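Local coordinates for nuclear inclusion protein A (Tobacco vein mottling virus, PDB 3MMG) that probably acts as a viral cysteine-type peptidase of the 3C-like (chymotrypsin-fold) kind, cutting peptide bonds in protein substrates, at residues A[42-47]-A[79-84]; A[109-114]-A[151-156]. The protein carries 3 engineered substitutions. All coordinates share one frame; numbering follows the deposited sequence.

How the contacts relate
Contact 1 closes before contact 2 opens along the chain, and each belongs to a different antiparallel sheet of the two-barrel fold. Contact 1 joins strands 40-43 and 83-86 in the first sheet; contact 2 joins strands 109-116 and 154-157 in the second, and 109-116 is the next strand in the chain after 83-86. Their centres are about 15 Å apart, yet residues just beyond the strands meet: H46 CE1 lies 3.6 Å from A151 CB, and N44 OD1 is 2.9 Å from G152 N. A151 is an engineered replacement of a natural cysteine. H46 touches that position and D81 holds H46 by ND1, consistent with the His-Asp-Cys active site of PA-clan proteases.

Contact 1 (A[42-47]-A[79-84]); sequences IANQHL and GRDIIV
D81 meets H46 with both carboxylate oxygens, a His-carboxylate pair at the end of an antiparallel strand pairing in the first half of a chymotrypsin-like fold. This is the tight part of the contact. OD2 of D81 accepts from ND1 of H46 at 2.8 Å through its syn lone pair, and lies only 3° out of the imidazole plane. OD1 uses its own syn lone pair for the backbone N of H46, at 3.0 Å. Two bonds to one residue fix the rotation of the carboxylate, whose CG stands anti to the backbone N of D81 (chi1 -172°). From a different direction, 67° out of the carboxylate plane, ND2 of N44 reaches the same OD2 at 3.1 Å; S168 OG is a further partner of that oxygen. The far nitrogen of the ring, H46 NE2, bonds a polar side chain of the bound peptide, and an aromatic peptide side chain stacks on the imidazole, which places the pair at the substrate site.

Behind it the backbones are held in register by A43 and I83, a hydrogen-bonded pair with I83 N to A43 O at 2.8 Å. I42 and V84 follow as a non-hydrogen-bonded pair, and CG2 of I42 packs alongside CG2 of I82 at 4.0 Å. The side chain of Q45, extended beyond CG, is packed too: it lays its amide against segment 79-84, where NE2 bonds I82 O at 3.2 Å from above the carbonyl plane.

The looser side is the partly exposed pair G79 and R80. R80 points away from segment 42-47, and its NH1 forms a salt bridge with E181. At G79 a water bridges the two segments, accepting from Q45 NE2 and, at 2.9 Å, from G79 N.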
# COMPACT_ATOMS: atom_id res chain seq x y z
N ILE A 42 1.19 -5.61 4.15
CA ILE A 42 1.50 -5.28 2.76
C ILE A 42 1.79 -3.79 2.77
O ILE A 42 0.99 -2.99 3.30
CB ILE A 42 0.29 -5.57 1.86
CG1 ILE A 42 -0.04 -7.09 1.81
CG2 ILE A 42 0.49 -4.97 0.47
CD1 ILE A 42 -1.52 -7.38 1.55
N ALA A 43 2.94 -3.40 2.21
CA ALA A 43 3.33 -2.00 2.26
C ALA A 43 4.08 -1.63 0.99
O ALA A 43 4.36 -2.48 0.16
CB ALA A 43 4.21 -1.74 3.50
N ASN A 44 4.41 -0.35 0.85
CA ASN A 44 5.34 0.07 -0.22
C ASN A 44 6.76 -0.41 0.10
O ASN A 44 7.18 -0.36 1.25
CB ASN A 44 5.40 1.58 -0.34
CG ASN A 44 4.06 2.20 -0.70
OD1 ASN A 44 3.31 2.59 0.19
ND2 ASN A 44 3.73 2.24 -1.99
N GLN A 45 7.52 -0.84 -0.92
CA GLN A 45 8.98 -1.05 -0.71
C GLN A 45 9.69 0.18 -0.15
O GLN A 45 10.59 0.05 0.70
CB GLN A 45 9.70 -1.48 -1.99
CG GLN A 45 9.40 -2.92 -2.37
CD GLN A 45 10.15 -3.36 -3.59
OE1 GLN A 45 11.13 -2.73 -3.97
NE2 GLN A 45 9.71 -4.44 -4.21
N HIS A 46 9.25 1.36 -0.55
CA HIS A 46 9.92 2.60 -0.14
C HIS A 46 9.77 2.96 1.34
O HIS A 46 10.43 3.89 1.83
CB HIS A 46 9.57 3.76 -1.06
CG HIS A 46 8.27 4.45 -0.77
ND1 HIS A 46 7.14 4.21 -1.51
CD2 HIS A 46 7.95 5.45 0.09
CE1 HIS A 46 6.16 5.00 -1.10
NE2 HIS A 46 6.63 5.77 -0.13
N LEU A 47 8.93 2.21 2.06
CA LEU A 47 8.91 2.27 3.52
C LEU A 47 10.30 1.98 4.09
O LEU A 47 10.65 2.50 5.14
CB LEU A 47 7.90 1.27 4.08
CG LEU A 47 7.85 1.06 5.61
CD1 LEU A 47 7.38 2.35 6.30
CD2 LEU A 47 6.92 -0.09 5.87
N GLY A 79 10.26 -5.68 -8.95
CA GLY A 79 9.92 -4.83 -10.09
C GLY A 79 8.87 -3.76 -9.79
O GLY A 79 8.62 -2.88 -10.62
N ARG A 80 8.27 -3.80 -8.60
CA ARG A 80 7.30 -2.76 -8.26
C ARG A 80 7.35 -2.37 -6.79
O ARG A 80 7.97 -3.08 -5.99
CB ARG A 80 5.89 -3.15 -8.67
CG ARG A 80 5.28 -4.23 -7.79
CD ARG A 80 3.95 -4.73 -8.37
NE ARG A 80 4.20 -5.54 -9.56
CZ ARG A 80 3.27 -5.95 -10.42
NH1 ARG A 80 1.98 -5.64 -10.24
NH2 ARG A 80 3.63 -6.70 -11.48
N ASP A 81 6.71 -1.25 -6.44
CA ASP A 81 6.83 -0.66 -5.10
C ASP A 81 5.88 -1.29 -4.09
O ASP A 81 5.16 -0.56 -3.40
CB ASP A 81 6.63 0.85 -5.19
CG ASP A 81 6.93 1.57 -3.88
OD1 ASP A 81 7.75 1.05 -3.08
OD2 ASP A 81 6.34 2.64 -3.67
N ILE A 82 5.88 -2.62 -4.01
CA ILE A 82 5.14 -3.41 -3.01
C ILE A 82 6.04 -4.44 -2.32
O ILE A 82 6.88 -5.09 -2.96
CB ILE A 82 3.91 -4.13 -3.63
CG1 ILE A 82 3.01 -3.11 -4.36
CG2 ILE A 82 3.10 -4.88 -2.52
CD1 ILE A 82 1.77 -3.72 -5.06
N ILE A 83 5.86 -4.58 -1.01
CA ILE A 83 6.59 -5.57 -0.22
C ILE A 83 5.61 -6.20 0.77
O ILE A 83 4.65 -5.56 1.18
CB ILE A 83 7.81 -4.95 0.50
CG1 ILE A 83 8.69 -6.06 1.11
CG2 ILE A 83 7.39 -3.92 1.57
CD1 ILE A 83 10.13 -5.69 1.14
N VAL A 84 5.84 -7.46 1.10
CA VAL A 84 5.05 -8.16 2.10
C VAL A 84 5.98 -8.45 3.27
O VAL A 84 7.10 -8.91 3.08
CB VAL A 84 4.41 -9.48 1.57
CG1 VAL A 84 3.49 -10.05 2.61
CG2 VAL A 84 3.59 -9.22 0.26
O HOH W 1 11.85 -4.89 -6.61

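Contact 2 (A[109-114]-A[151-156]); sequences VCMVST and AGSPLV. Engineered in segment 151-156: A151 (natural residue Cys).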
# COMPACT_ATOMS: atom_id res chain seq x y z
N VAL A 109 -11.47 4.14 -9.30
CA VAL A 109 -11.00 3.81 -7.94
C VAL A 109 -11.30 4.89 -6.91
O VAL A 109 -11.33 6.09 -7.24
CB VAL A 109 -9.47 3.49 -7.89
CG1 VAL A 109 -9.13 2.23 -8.71
CG2 VAL A 109 -8.64 4.70 -8.35
N CYS A 110 -11.57 4.45 -5.67
CA CYS A 110 -11.58 5.33 -4.47
C CYS A 110 -10.44 4.98 -3.53
O CYS A 110 -10.16 3.79 -3.33
CB CYS A 110 -12.87 5.17 -3.67
SG CYS A 110 -14.36 5.73 -4.46
N MET A 111 -9.83 5.99 -2.91
CA MET A 111 -8.83 5.72 -1.90
C MET A 111 -9.57 5.49 -0.59
O MET A 111 -10.53 6.21 -0.27
CB MET A 111 -7.84 6.87 -1.82
CG MET A 111 -6.66 6.56 -0.90
SD MET A 111 -5.40 7.87 -0.98
CE MET A 111 -4.90 7.79 -2.69
N VAL A 112 -9.11 4.50 0.16
CA VAL A 112 -9.71 4.17 1.44
C VAL A 112 -8.64 4.32 2.53
O VAL A 112 -7.50 3.90 2.35
CB VAL A 112 -10.25 2.75 1.45
CG1 VAL A 112 -10.70 2.38 2.86
CG2 VAL A 112 -11.41 2.62 0.47
N SER A 113 -9.03 4.86 3.68
CA SER A 113 -8.09 4.95 4.80
C SER A 113 -8.87 4.77 6.11
O SER A 113 -10.06 4.41 6.12
CB SER A 113 -7.32 6.28 4.73
OG SER A 113 -6.30 6.38 5.71
N THR A 114 -8.18 5.03 7.21
CA THR A 114 -8.75 4.80 8.50
C THR A 114 -8.25 5.89 9.43
O THR A 114 -7.15 6.42 9.27
CB THR A 114 -8.41 3.37 9.02
OG1 THR A 114 -9.05 3.12 10.29
CG2 THR A 114 -6.90 3.16 9.13
N ALA A 151 1.05 7.41 1.18
CA ALA A 151 1.52 6.23 0.44
C ALA A 151 1.11 4.97 1.21
O ALA A 151 1.11 4.95 2.46
CB ALA A 151 3.01 6.27 0.18
N GLY A 152 0.72 3.94 0.48
CA GLY A 152 0.29 2.68 1.09
C GLY A 152 -1.21 2.56 1.25
O GLY A 152 -1.72 1.45 1.53
N SER A 153 -1.93 3.67 1.06
CA SER A 153 -3.39 3.68 1.13
C SER A 153 -3.96 2.87 -0.03
O SER A 153 -3.55 3.08 -1.19
CB SER A 153 -3.95 5.11 1.12
OG SER A 153 -3.39 5.88 2.20
N PRO A 154 -4.87 1.93 0.26
CA PRO A 154 -5.46 1.17 -0.85
C PRO A 154 -6.29 2.01 -1.83
O PRO A 154 -7.01 2.93 -1.43
CB PRO A 154 -6.36 0.14 -0.17
CG PRO A 154 -6.63 0.68 1.20
CD PRO A 154 -5.39 1.50 1.57
N LEU A 155 -6.16 1.67 -3.10
CA LEU A 155 -7.09 2.11 -4.15
C LEU A 155 -8.03 0.97 -4.47
O LEU A 155 -7.58 -0.15 -4.78
CB LEU A 155 -6.33 2.53 -5.40
CG LEU A 155 -5.57 3.87 -5.39
CD1 LEU A 155 -6.52 5.05 -5.12
CD2 LEU A 155 -4.38 3.86 -4.40
N VAL A 156 -9.31 1.25 -4.35
CA VAL A 156 -10.35 0.22 -4.36
C VAL A 156 -11.27 0.41 -5.57
O VAL A 156 -11.74 1.52 -5.81
CB VAL A 156 -11.19 0.28 -3.03
CG1 VAL A 156 -12.28 -0.80 -3.03
CG2 VAL A 156 -10.28 0.09 -1.83
O HOH W 2 -4.88 4.35 4.11
O HOH W 3 -5.04 7.93 3.31
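OG of S153 has three polar partners: two waters donate to it, and it is hydrogen-bonded to Q150 O. One of these waters, 2.9 Å from S153 OG, also bonds S113 OG and donates to V112 O, which it meets at 3.2 Å; the second links S153 OG to S113 OG only weakly at the S113 end. The solvent bridge sits where the direct backbone pairing has stopped. P154 has no N-H to offer V112 O, and its CD lies 3.3 Å from that oxygen; the first water donates to it instead.

Further along, the pairing is regular. V112 N bonds P154 O at 3.1 Å, and C110 with V156 forms a hydrogen-bonded antiparallel pair, V156 N to C110 O being 2.9 Å. Strands 109-116 and 154-157 stand at the two ends of the strand order in a six-stranded sheet, and their pairing closes it into the second barrel of the chymotrypsin-like fold.

Side chains sort onto both faces. On one, M111 leaves with CG anti to its backbone N (chi1 -173°), passes CG over CB of S153 at 3.7 Å, then bends at chi3 (-62°), carrying CE to CD1 of L155. V109 CG2 touches that same methyl, and H167 of strand 163-171 adjoins M111 and L155. On the other face, V112 CG2 presses against V156 CG2 at 3.6 Å, with I14 of helix 12-15 touching V112, P154 and V156.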